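Pyruvate formate-lyase 2 (Archaeoglobus fulgidus, PDB 2F3O) is a glycyl radical enzyme of unknown function from a hyperthermophile, related to pyruvate formate-lyase and glycerol dehydratase and presumably a lyase. Local coordinates at residues 399-413 against 418-431. Sequence-based numbering, arbitrary orientation.
Sequences FFDDAAVKALKNAEV and ALNYTTDGCVEIAP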
# COMPACT_ATOMS: atom_id res chain seq x y z
N PHE A 399 18.05 -35.09 -7.00
CA PHE A 399 16.90 -34.20 -7.12
C PHE A 399 16.55 -34.01 -8.59
O PHE A 399 17.40 -33.64 -9.40
CB PHE A 399 17.22 -32.86 -6.48
CG PHE A 399 17.30 -32.90 -4.97
CD1 PHE A 399 18.43 -33.34 -4.33
CD2 PHE A 399 16.23 -32.47 -4.21
CE1 PHE A 399 18.48 -33.38 -2.96
CE2 PHE A 399 16.29 -32.49 -2.83
CZ PHE A 399 17.41 -32.95 -2.21
N PHE A 400 15.30 -34.27 -8.94
CA PHE A 400 14.89 -34.26 -10.34
C PHE A 400 14.26 -32.94 -10.72
O PHE A 400 13.20 -32.60 -10.20
CB PHE A 400 14.00 -35.47 -10.63
CG PHE A 400 14.70 -36.80 -10.38
CD1 PHE A 400 14.55 -37.47 -9.17
CD2 PHE A 400 15.56 -37.33 -11.33
CE1 PHE A 400 15.23 -38.65 -8.93
CE2 PHE A 400 16.24 -38.53 -11.08
CZ PHE A 400 16.07 -39.19 -9.88
N ASP A 401 14.93 -32.20 -11.60
CA ASP A 401 14.58 -30.81 -11.92
C ASP A 401 13.14 -30.58 -12.38
O ASP A 401 12.48 -29.66 -11.94
CB ASP A 401 15.52 -30.25 -12.98
CG ASP A 401 16.82 -29.78 -12.40
OD1 ASP A 401 16.94 -29.76 -11.16
OD2 ASP A 401 17.71 -29.41 -13.18
N ASP A 402 12.69 -31.43 -13.30
CA ASP A 402 11.33 -31.42 -13.78
C ASP A 402 10.26 -31.30 -12.68
O ASP A 402 9.45 -30.40 -12.72
CB ASP A 402 11.10 -32.68 -14.60
CG ASP A 402 9.90 -32.57 -15.50
OD1 ASP A 402 10.14 -32.20 -16.67
OD2 ASP A 402 8.75 -32.85 -15.04
N ALA A 403 10.28 -32.20 -11.70
CA ALA A 403 9.27 -32.22 -10.63
C ALA A 403 9.44 -31.08 -9.66
O ALA A 403 8.47 -30.61 -9.07
CB ALA A 403 9.34 -33.54 -9.85
N ALA A 404 10.69 -30.67 -9.47
CA ALA A 404 11.04 -29.65 -8.50
C ALA A 404 10.66 -28.25 -8.96
O ALA A 404 10.15 -27.47 -8.17
CB ALA A 404 12.52 -29.73 -8.17
N VAL A 405 10.90 -27.93 -10.23
CA VAL A 405 10.56 -26.61 -10.74
C VAL A 405 9.06 -26.47 -10.99
O VAL A 405 8.54 -25.36 -11.06
CB VAL A 405 11.37 -26.18 -12.01
CG1 VAL A 405 12.85 -26.41 -11.82
CG2 VAL A 405 10.89 -26.88 -13.24
N LYS A 406 8.38 -27.61 -11.12
CA LYS A 406 6.93 -27.63 -11.31
C LYS A 406 6.27 -27.32 -9.96
O LYS A 406 5.26 -26.61 -9.90
CB LYS A 406 6.50 -28.99 -11.85
CG LYS A 406 5.07 -29.11 -12.33
CD LYS A 406 4.90 -30.37 -13.18
CE LYS A 406 6.04 -30.49 -14.21
NZ LYS A 406 5.77 -31.39 -15.41
N ALA A 407 6.89 -27.82 -8.88
CA ALA A 407 6.42 -27.61 -7.53
C ALA A 407 6.56 -26.16 -7.17
O ALA A 407 5.67 -25.57 -6.56
CB ALA A 407 7.20 -28.44 -6.56
N LEU A 408 7.69 -25.58 -7.56
CA LEU A 408 7.98 -24.20 -7.23
C LEU A 408 7.11 -23.25 -8.04
O LEU A 408 6.58 -22.30 -7.49
CB LEU A 408 9.47 -23.89 -7.38
CG LEU A 408 10.36 -24.60 -6.35
CD1 LEU A 408 11.77 -24.58 -6.80
CD2 LEU A 408 10.25 -24.03 -4.94
N LYS A 409 6.91 -23.53 -9.32
CA LYS A 409 5.99 -22.72 -10.12
C LYS A 409 4.56 -22.69 -9.56
O LYS A 409 3.90 -21.67 -9.67
CB LYS A 409 6.02 -23.08 -11.61
CG LYS A 409 6.93 -22.16 -12.39
CD LYS A 409 7.53 -22.86 -13.59
CE LYS A 409 6.60 -22.85 -14.81
NZ LYS A 409 7.37 -22.97 -16.08
N ASN A 410 4.10 -23.77 -8.93
CA ASN A 410 2.78 -23.77 -8.29
C ASN A 410 2.76 -23.03 -6.97
O ASN A 410 1.70 -22.67 -6.48
CB ASN A 410 2.27 -25.19 -8.08
CG ASN A 410 1.74 -25.79 -9.34
OD1 ASN A 410 2.02 -25.31 -10.44
ND2 ASN A 410 0.98 -26.87 -9.19
N ALA A 411 3.93 -22.80 -6.39
CA ALA A 411 4.05 -22.05 -5.17
C ALA A 411 4.23 -20.59 -5.56
O ALA A 411 4.56 -19.74 -4.72
CB ALA A 411 5.23 -22.53 -4.38
N GLU A 412 4.01 -20.33 -6.86
CA GLU A 412 4.15 -19.02 -7.50
C GLU A 412 5.56 -18.46 -7.54
O GLU A 412 5.76 -17.27 -7.37
CB GLU A 412 3.15 -18.00 -6.96
CG GLU A 412 1.81 -18.09 -7.61
CD GLU A 412 0.73 -17.76 -6.61
OE1 GLU A 412 1.09 -17.15 -5.57
OE2 GLU A 412 -0.44 -18.14 -6.85
N VAL A 413 6.53 -19.32 -7.79
CA VAL A 413 7.88 -18.87 -8.00
C VAL A 413 8.00 -18.56 -9.49
O VAL A 413 7.36 -19.21 -10.34
CB VAL A 413 8.89 -19.94 -7.50
CG1 VAL A 413 10.32 -19.51 -7.71
CG2 VAL A 413 8.66 -20.21 -6.04
N ALA A 418 12.68 -20.50 -10.16
CA ALA A 418 12.44 -21.95 -10.04
C ALA A 418 13.52 -22.78 -10.72
O ALA A 418 14.01 -23.74 -10.14
CB ALA A 418 11.06 -22.32 -10.57
N LEU A 419 13.87 -22.43 -11.96
CA LEU A 419 14.98 -23.07 -12.68
C LEU A 419 16.28 -23.01 -11.88
O LEU A 419 16.99 -23.98 -11.78
CB LEU A 419 15.20 -22.43 -14.05
CG LEU A 419 14.57 -22.97 -15.34
CD1 LEU A 419 14.12 -24.44 -15.23
CD2 LEU A 419 13.43 -22.10 -15.82
N ASN A 420 16.56 -21.86 -11.26
CA ASN A 420 17.78 -21.69 -10.49
C ASN A 420 17.60 -22.07 -9.01
O ASN A 420 18.05 -21.36 -8.11
CB ASN A 420 18.24 -20.22 -10.62
CG ASN A 420 19.63 -19.97 -10.08
OD1 ASN A 420 20.62 -20.50 -10.60
ND2 ASN A 420 19.72 -19.13 -9.04
N TYR A 421 16.93 -23.18 -8.74
CA TYR A 421 16.62 -23.46 -7.36
C TYR A 421 17.80 -24.07 -6.66
O TYR A 421 18.73 -24.55 -7.31
CB TYR A 421 15.39 -24.34 -7.20
CG TYR A 421 15.58 -25.80 -7.54
CD1 TYR A 421 15.84 -26.76 -6.55
CD2 TYR A 421 15.47 -26.24 -8.85
CE1 TYR A 421 15.99 -28.10 -6.87
CE2 TYR A 421 15.63 -27.58 -9.18
CZ TYR A 421 15.89 -28.49 -8.20
OH TYR A 421 16.02 -29.81 -8.58
N THR A 422 17.75 -24.06 -5.34
CA THR A 422 18.73 -24.70 -4.52
C THR A 422 18.03 -25.66 -3.56
O THR A 422 16.81 -25.68 -3.44
CB THR A 422 19.50 -23.69 -3.68
OG1 THR A 422 20.55 -24.35 -2.95
CG2 THR A 422 18.54 -22.99 -2.71
N THR A 423 18.83 -26.46 -2.89
CA THR A 423 18.31 -27.31 -1.88
C THR A 423 18.92 -26.89 -0.53
O THR A 423 19.93 -26.19 -0.50
CB THR A 423 18.62 -28.78 -2.21
OG1 THR A 423 20.03 -28.97 -2.14
CG2 THR A 423 18.19 -29.14 -3.65
N ASP A 424 18.30 -27.29 0.56
CA ASP A 424 18.90 -27.15 1.89
C ASP A 424 18.35 -28.26 2.81
O ASP A 424 17.26 -28.82 2.57
CB ASP A 424 18.61 -25.77 2.50
CG ASP A 424 17.11 -25.51 2.68
OD1 ASP A 424 16.46 -25.10 1.69
OD2 ASP A 424 16.58 -25.69 3.81
N GLY A 425 19.10 -28.55 3.87
CA GLY A 425 18.70 -29.58 4.82
C GLY A 425 18.77 -31.00 4.29
O GLY A 425 19.79 -31.41 3.76
N CYS A 426 17.68 -31.74 4.42
CA CYS A 426 17.57 -33.04 3.79
C CYS A 426 17.17 -32.97 2.32
O CYS A 426 17.96 -33.29 1.42
CB CYS A 426 16.49 -33.84 4.47
SG CYS A 426 16.67 -33.91 6.20
N VAL A 427 15.90 -32.62 2.09
CA VAL A 427 15.29 -32.72 0.76
C VAL A 427 14.56 -31.46 0.32
O VAL A 427 13.97 -31.43 -0.77
CB VAL A 427 14.28 -33.92 0.67
CG1 VAL A 427 14.92 -35.20 1.11
CG2 VAL A 427 13.03 -33.65 1.49
N GLU A 428 14.60 -30.43 1.16
CA GLU A 428 13.88 -29.17 0.94
C GLU A 428 14.41 -28.32 -0.22
O GLU A 428 15.62 -28.15 -0.37
CB GLU A 428 13.89 -28.35 2.21
CG GLU A 428 13.45 -29.14 3.42
CD GLU A 428 14.62 -29.59 4.27
OE1 GLU A 428 15.13 -28.78 5.06
OE2 GLU A 428 15.03 -30.76 4.16
N ILE A 429 13.49 -27.81 -1.03
CA ILE A 429 13.84 -27.01 -2.20
C ILE A 429 13.30 -25.59 -2.07
O ILE A 429 12.30 -25.35 -1.36
CB ILE A 429 13.33 -27.64 -3.50
CG1 ILE A 429 11.83 -27.91 -3.42
CG2 ILE A 429 14.06 -28.94 -3.78
CD1 ILE A 429 11.22 -28.11 -4.77
N ALA A 430 13.97 -24.66 -2.74
CA ALA A 430 13.76 -23.23 -2.53
C ALA A 430 14.45 -22.45 -3.62
O ALA A 430 15.47 -22.89 -4.12
CB ALA A 430 14.32 -22.79 -1.15
N PRO A 431 13.87 -21.31 -4.04
CA PRO A 431 14.60 -20.33 -4.86
C PRO A 431 15.91 -19.95 -4.19
O PRO A 431 15.93 -19.70 -3.00
CB PRO A 431 13.65 -19.13 -4.91
CG PRO A 431 12.55 -19.43 -3.92
CD PRO A 431 12.47 -20.90 -3.80
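Tyr-421 reaches from the start of strand 421-424 up to the first turn of helix 401-410, where its OH donates a hydrogen bond to Asp-401 OD1 at 2.7 Å. The carboxylate takes the hydroxyl nearly end-on to its C-O bond, its plane turned 77° from the ring. An acid suits this buried place: its negative charge is probably balanced by Arg-372, while Tyr-421 OH and Asn-374 supply further hydrogen bonds. Ala-404, small enough to admit the ring, sets its CB 3.6 Å from Tyr-421 CZ, while Leu-408 CD1 comes within 3.6 Å of Tyr-421 CB at the other end of the side chain. Replacing Tyr-421 with an alanine would probably leave Asp-401 without its hydroxyl partner and open a gap between Ala-404 and Leu-408.

Strands 421-424 and 428-431 form a beta-hairpin, and the helix crosses its second strand at -60°. The turn at Cys-426 probably corresponds to the Cys loop that holds the radical-carrying cysteine in related enzymes; a glycerol, probably from the crystallisation liquor, lies beside Cys-426 and bonds to Glu-428. Ile-429 CD1 lies 3.9 Å from Leu-408 CG, a branched apolar side chain suiting a place that faces helical alanines and a leucine. Phe-399 CB points to the hairpin, and with CG anti to the carbonyl carbon (chi1 -71°) the ring lies with one face under Thr-423 CG2, a CH-pi contact; Thr-423 OG1 bonds to His-370.

Ala-418 belongs to the tight part, tucked between Val-405, Leu-408 and Val-413, its small side chain letting helix 401-410 and the end of helix 415-419 come close. The looser side begins at Leu-419: Val-405 CG1 touches Leu-419 CD1 at 4.1 Å, both residues are partly exposed, and Arg-165 of a second subunit packs on Leu-419.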